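Local coordinates for periplasmic divalent cation tolerance protein CutA (PDB 1UKU) that takes part in resistance toward heavy metals, and as a trimer binds copper at the interface between two trimers, at residues N31-R36 against G52-T57; K56-L61 against W95-T100. All blocks are in the same frame, centred on the assembly; numbering follows the deposited sequence.

Contact 1. Residues N31-R36 against G52-T57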
# COMPACT_ATOMS: atom_id res chain seq x y z
N ASN A 31 6.68 -7.80 2.91
CA ASN A 31 5.51 -7.86 3.77
C ASN A 31 4.39 -8.52 2.93
O ASN A 31 4.04 -8.02 1.87
CB ASN A 31 5.05 -6.46 4.18
CG ASN A 31 5.99 -5.71 5.10
OD1 ASN A 31 5.73 -4.53 5.34
ND2 ASN A 31 7.03 -6.35 5.66
N LEU A 32 3.86 -9.64 3.41
CA LEU A 32 2.87 -10.44 2.69
C LEU A 32 1.56 -10.42 3.43
O LEU A 32 1.53 -10.64 4.63
CB LEU A 32 3.31 -11.88 2.55
CG LEU A 32 4.39 -12.17 1.47
CD1 LEU A 32 5.61 -11.26 1.50
CD2 LEU A 32 4.78 -13.64 1.54
N ARG A 33 0.47 -10.21 2.72
CA ARG A 33 -0.87 -10.27 3.33
C ARG A 33 -1.90 -10.63 2.26
O ARG A 33 -1.78 -10.26 1.11
CB ARG A 33 -1.26 -8.99 4.07
CG ARG A 33 -1.83 -7.88 3.23
CD ARG A 33 -0.87 -7.24 2.36
NE ARG A 33 -1.45 -6.21 1.47
CZ ARG A 33 -2.11 -6.43 0.33
NH1 ARG A 33 -2.37 -7.64 -0.09
NH2 ARG A 33 -2.50 -5.40 -0.42
N GLU A 34 -2.91 -11.37 2.68
CA GLU A 34 -4.01 -11.76 1.80
C GLU A 34 -4.84 -10.57 1.30
O GLU A 34 -5.01 -9.56 1.99
CB GLU A 34 -4.91 -12.77 2.54
CG GLU A 34 -4.24 -14.12 2.75
CD GLU A 34 -5.02 -15.03 3.70
OE1 GLU A 34 -4.43 -16.03 4.19
OE2 GLU A 34 -6.23 -14.78 3.95
N HIS A 35 -5.39 -10.75 0.10
CA HIS A 35 -6.45 -9.86 -0.37
C HIS A 35 -7.33 -10.62 -1.34
O HIS A 35 -7.00 -11.74 -1.74
CB HIS A 35 -5.90 -8.58 -1.01
CG HIS A 35 -5.12 -8.82 -2.27
ND1 HIS A 35 -3.78 -8.51 -2.39
CD2 HIS A 35 -5.51 -9.31 -3.47
CE1 HIS A 35 -3.37 -8.86 -3.60
NE2 HIS A 35 -4.40 -9.32 -4.29
N ARG A 36 -8.45 -10.03 -1.68
CA ARG A 36 -9.34 -10.54 -2.71
C ARG A 36 -9.24 -9.64 -3.92
O ARG A 36 -9.41 -8.40 -3.85
CB ARG A 36 -10.78 -10.60 -2.19
CG ARG A 36 -10.92 -11.69 -1.12
CD ARG A 36 -12.19 -11.63 -0.37
NE ARG A 36 -12.42 -12.87 0.36
CZ ARG A 36 -11.98 -13.16 1.57
NH1 ARG A 36 -11.24 -12.29 2.26
NH2 ARG A 36 -12.29 -14.34 2.11
N GLY A 52 -0.82 -10.60 -1.53
CA GLY A 52 -0.06 -9.47 -2.02
C GLY A 52 1.27 -9.35 -1.31
O GLY A 52 1.35 -9.72 -0.14
N ALA A 53 2.27 -8.84 -2.00
CA ALA A 53 3.64 -8.73 -1.49
C ALA A 53 4.18 -7.34 -1.74
O ALA A 53 4.22 -6.87 -2.88
CB ALA A 53 4.53 -9.75 -2.14
N ILE A 54 4.58 -6.71 -0.65
CA ILE A 54 5.22 -5.42 -0.65
C ILE A 54 6.71 -5.69 -0.41
O ILE A 54 7.12 -6.13 0.66
CB ILE A 54 4.65 -4.52 0.46
CG1 ILE A 54 3.15 -4.26 0.25
CG2 ILE A 54 5.40 -3.18 0.49
CD1 ILE A 54 2.39 -3.90 1.53
N LEU A 55 7.52 -5.40 -1.42
CA LEU A 55 8.97 -5.61 -1.39
C LEU A 55 9.71 -4.30 -1.28
O LEU A 55 9.29 -3.31 -1.85
CB LEU A 55 9.43 -6.34 -2.66
CG LEU A 55 8.55 -7.49 -3.17
CD1 LEU A 55 9.09 -8.05 -4.43
CD2 LEU A 55 8.42 -8.58 -2.10
N LYS A 56 10.82 -4.30 -0.55
CA LYS A 56 11.59 -3.07 -0.31
C LYS A 56 13.00 -3.30 -0.81
O LYS A 56 13.64 -4.27 -0.44
CB LYS A 56 11.56 -2.69 1.17
CG LYS A 56 10.12 -2.59 1.74
CD LYS A 56 10.02 -2.51 3.28
CE LYS A 56 8.98 -3.51 3.90
NZ LYS A 56 9.46 -4.96 4.20
N THR A 57 13.50 -2.41 -1.67
CA THR A 57 14.87 -2.58 -2.19
C THR A 57 15.44 -1.23 -2.64
O THR A 57 14.83 -0.19 -2.44
CB THR A 57 14.93 -3.65 -3.30
OG1 THR A 57 16.30 -4.03 -3.53
CG2 THR A 57 14.38 -3.14 -4.62

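Contact 2. Residues K56-L61 against W95-T100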
# COMPACT_ATOMS: atom_id res chain seq x y z
N LYS A 56 10.82 -4.30 -0.55
CA LYS A 56 11.59 -3.07 -0.31
C LYS A 56 13.00 -3.30 -0.81
O LYS A 56 13.64 -4.27 -0.44
CB LYS A 56 11.56 -2.69 1.17
CG LYS A 56 10.12 -2.59 1.74
CD LYS A 56 10.02 -2.51 3.28
CE LYS A 56 8.98 -3.51 3.90
NZ LYS A 56 9.46 -4.96 4.20
N THR A 57 13.50 -2.41 -1.67
CA THR A 57 14.87 -2.58 -2.19
C THR A 57 15.44 -1.23 -2.64
O THR A 57 14.83 -0.19 -2.44
CB THR A 57 14.93 -3.65 -3.30
OG1 THR A 57 16.30 -4.03 -3.53
CG2 THR A 57 14.38 -3.14 -4.62
N ARG A 58 16.64 -1.27 -3.22
CA ARG A 58 17.27 -0.09 -3.78
C ARG A 58 16.79 0.21 -5.17
O ARG A 58 16.51 -0.67 -5.94
CB ARG A 58 18.79 -0.25 -3.84
CG ARG A 58 19.48 -0.61 -2.55
CD ARG A 58 20.97 -0.36 -2.61
NE ARG A 58 21.60 -0.93 -3.79
CZ ARG A 58 22.35 -2.02 -3.80
NH1 ARG A 58 22.50 -2.77 -2.69
NH2 ARG A 58 22.89 -2.43 -4.94
N GLU A 59 16.79 1.49 -5.52
CA GLU A 59 16.45 1.90 -6.88
C GLU A 59 17.28 1.21 -7.95
O GLU A 59 16.76 0.80 -8.99
CB GLU A 59 16.73 3.38 -7.08
CG GLU A 59 15.74 4.31 -6.48
CD GLU A 59 16.02 4.62 -5.05
OE1 GLU A 59 16.85 3.88 -4.45
OE2 GLU A 59 15.44 5.64 -4.58
N ASP A 60 18.59 1.12 -7.73
CA ASP A 60 19.49 0.60 -8.75
C ASP A 60 19.27 -0.89 -9.02
O ASP A 60 19.73 -1.39 -10.02
CB ASP A 60 20.97 0.86 -8.40
CG ASP A 60 21.40 0.13 -7.16
OD1 ASP A 60 21.16 0.66 -6.07
OD2 ASP A 60 21.94 -0.99 -7.24
N LEU A 61 18.55 -1.59 -8.14
CA LEU A 61 18.26 -3.00 -8.33
C LEU A 61 16.93 -3.27 -9.07
O LEU A 61 16.59 -4.42 -9.31
CB LEU A 61 18.28 -3.73 -6.97
CG LEU A 61 19.65 -3.82 -6.27
CD1 LEU A 61 19.51 -4.39 -4.91
CD2 LEU A 61 20.56 -4.69 -7.08
N TRP A 95 20.35 0.15 6.70
CA TRP A 95 20.14 -1.28 6.86
C TRP A 95 19.74 -1.92 5.53
O TRP A 95 20.26 -2.93 5.15
CB TRP A 95 19.05 -1.52 7.93
CG TRP A 95 18.66 -2.96 8.04
CD1 TRP A 95 19.32 -3.94 8.73
CD2 TRP A 95 17.53 -3.59 7.44
NE1 TRP A 95 18.67 -5.15 8.58
CE2 TRP A 95 17.56 -4.95 7.81
CE3 TRP A 95 16.49 -3.14 6.62
CZ2 TRP A 95 16.60 -5.85 7.37
CZ3 TRP A 95 15.53 -4.05 6.21
CH2 TRP A 95 15.60 -5.37 6.57
N LEU A 96 18.81 -1.31 4.82
CA LEU A 96 18.37 -1.87 3.56
C LEU A 96 19.52 -1.97 2.55
O LEU A 96 19.63 -2.95 1.81
CB LEU A 96 17.21 -1.02 3.02
CG LEU A 96 16.70 -1.30 1.61
CD1 LEU A 96 15.21 -1.02 1.57
CD2 LEU A 96 17.42 -0.50 0.54
N ILE A 97 20.37 -0.94 2.50
CA ILE A 97 21.54 -0.97 1.61
C ILE A 97 22.51 -2.09 2.04
O ILE A 97 23.03 -2.85 1.22
CB ILE A 97 22.22 0.40 1.61
CG1 ILE A 97 21.33 1.43 0.91
CG2 ILE A 97 23.61 0.34 0.92
CD1 ILE A 97 21.77 2.87 1.13
N GLU A 98 22.71 -2.21 3.34
CA GLU A 98 23.61 -3.24 3.87
C GLU A 98 23.14 -4.63 3.49
O GLU A 98 23.95 -5.51 3.21
CB GLU A 98 23.76 -3.11 5.37
CG GLU A 98 24.62 -1.92 5.73
CD GLU A 98 24.57 -1.54 7.19
OE1 GLU A 98 25.30 -0.59 7.56
OE2 GLU A 98 23.83 -2.19 7.97
N GLU A 99 21.82 -4.82 3.48
CA GLU A 99 21.24 -6.15 3.28
C GLU A 99 21.01 -6.53 1.82
O GLU A 99 20.63 -7.65 1.53
CB GLU A 99 19.91 -6.26 4.05
CG GLU A 99 20.05 -6.14 5.57
CD GLU A 99 20.83 -7.26 6.27
OE1 GLU A 99 20.98 -7.12 7.51
OE2 GLU A 99 21.32 -8.27 5.68
N THR A 100 21.27 -5.62 0.89
CA THR A 100 21.06 -5.93 -0.51
C THR A 100 22.40 -6.06 -1.25
O THR A 100 23.42 -5.53 -0.79
CB THR A 100 20.15 -4.89 -1.18
OG1 THR A 100 20.50 -3.55 -0.79
CG2 THR A 100 18.70 -5.10 -0.68

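Contact 1. Residues N31-R36 against G52-T57
Asn31 to Arg33 pair with Ile54 to Gly52 as antiparallel strands, in a buried stretch of the beta hairpin formed by strands 29-41 and 44-57. Four backbone bonds make the ladder. Asn31 and Ile54 form one hydrogen-bonded pair, with Ile54 N to Asn31 O at 2.9 Å and nearly straight. Arg33 and Gly52 form the other. Between them lies the non-hydrogen-bonded pair Leu32 and Ala53, where Leu32 CD1 meets Ala53 CB at 4.1 Å. Helix 11-23 covers Leu32 on that face.

On the other face the Arg33 chain bends at chi2 (-70°), which sets CD; further out the guanidinium lies beside Gly52. Arg33 NH1 gives a straight bond of 2.8 Å to His35 ND1, within the planes of both groups, and lies 3.5 Å from Gly52 CA. Glu50 holds NE2 at the far side of the imidazole, so the ring is fixed at both nitrogens. Asn31 and Lys56 cross at about a right angle. Asn31 ND2 and Lys56 NZ, both donors, come within 3.2 Å without bonding. Asn31 OD1 is hydrogen-bonded to Tyr5 OH of the second subunit, and Asn31 and Leu32 pair with a strand of that subunit, continuing the sheet across the interface, as in the intertwined trimer of the CutA family.

Contact 2. Residues K56-L61 against W95-T100
The guanidinium of Arg58 has the backbone oxygen of Thr100 at its edge, in plane, together with the Asp60 carboxylate. Leu61 lies on one face, with CD1 3.8 Å above the plane and over its centre. Asp60 is gripped side-on: Arg58 NE bonds Asp60 OD1 at 2.8 Å, and Arg58 NH2 bonds OD2. Each oxygen uses its syn lone pair, and both lie in or near the guanidinium plane, which helps fix its rotation. The other flat group, the Trp95 ring, carries Glu99 CG on one face, 3.4 Å above the plane and offset toward the rim.

Across the contact Arg58 NH1 gives a weak, bent bond to Thr100 OG1 (2.9 Å, 127°). NH1 also bonds the backbone oxygen of Lys101. The threonine hydroxyl is in turn the donor to Leu96 O, one turn back on the helix, at 2.8 Å. With chi1 at 44°, OG1 sits between the backbone N and the carbonyl carbon, where it can meet both partners.

The contact fastens the C-terminal helix 90-99 of the CutA fold to the end of strand 44-57 and the short 3-10 turn that follows it.

The rest of the contact is largely apolar. In Leu96 CG is anti to the backbone N (chi1 172°), and the two methyls divide between Lys56 and Arg58. Its CD1 reaches Lys56 CB at 4.0 Å, while its CD2 touches Arg58 CG at 3.7 Å and the Thr57 backbone. Ile97 crosses the arginine chain at about a right angle, CG1 against Arg58 CD. The methyl CG2 of Thr100 rests against Thr57 OG1, a hydroxyl hydrogen-bonded to Leu26 O. Leu61 CD1, besides covering the guanidinium, meets Thr100 CB at 3.8 Å.

In the fold
From the N terminus the chain runs through strand 2-8 and helix 11-23 before entering strand 29-41. Contact 1 closes the first loop, a hairpin in which strand 44-57 returns to pair with the start of 31-36. Contact 2 starts on the same strand, at Lys56 and Thr57, where contact 1 ends. It closes a longer loop, through helix 62-72 and strand 81-84, back to helix 90-99 near the C terminus. The two loops neither nest nor cross: they follow one another and share only the end of strand 44-57. Their centres lie about 17 Å apart. Contact 1 joins neighbouring strands of the sheet, contact 2 ties the last helix to it, and both touch the second subunit.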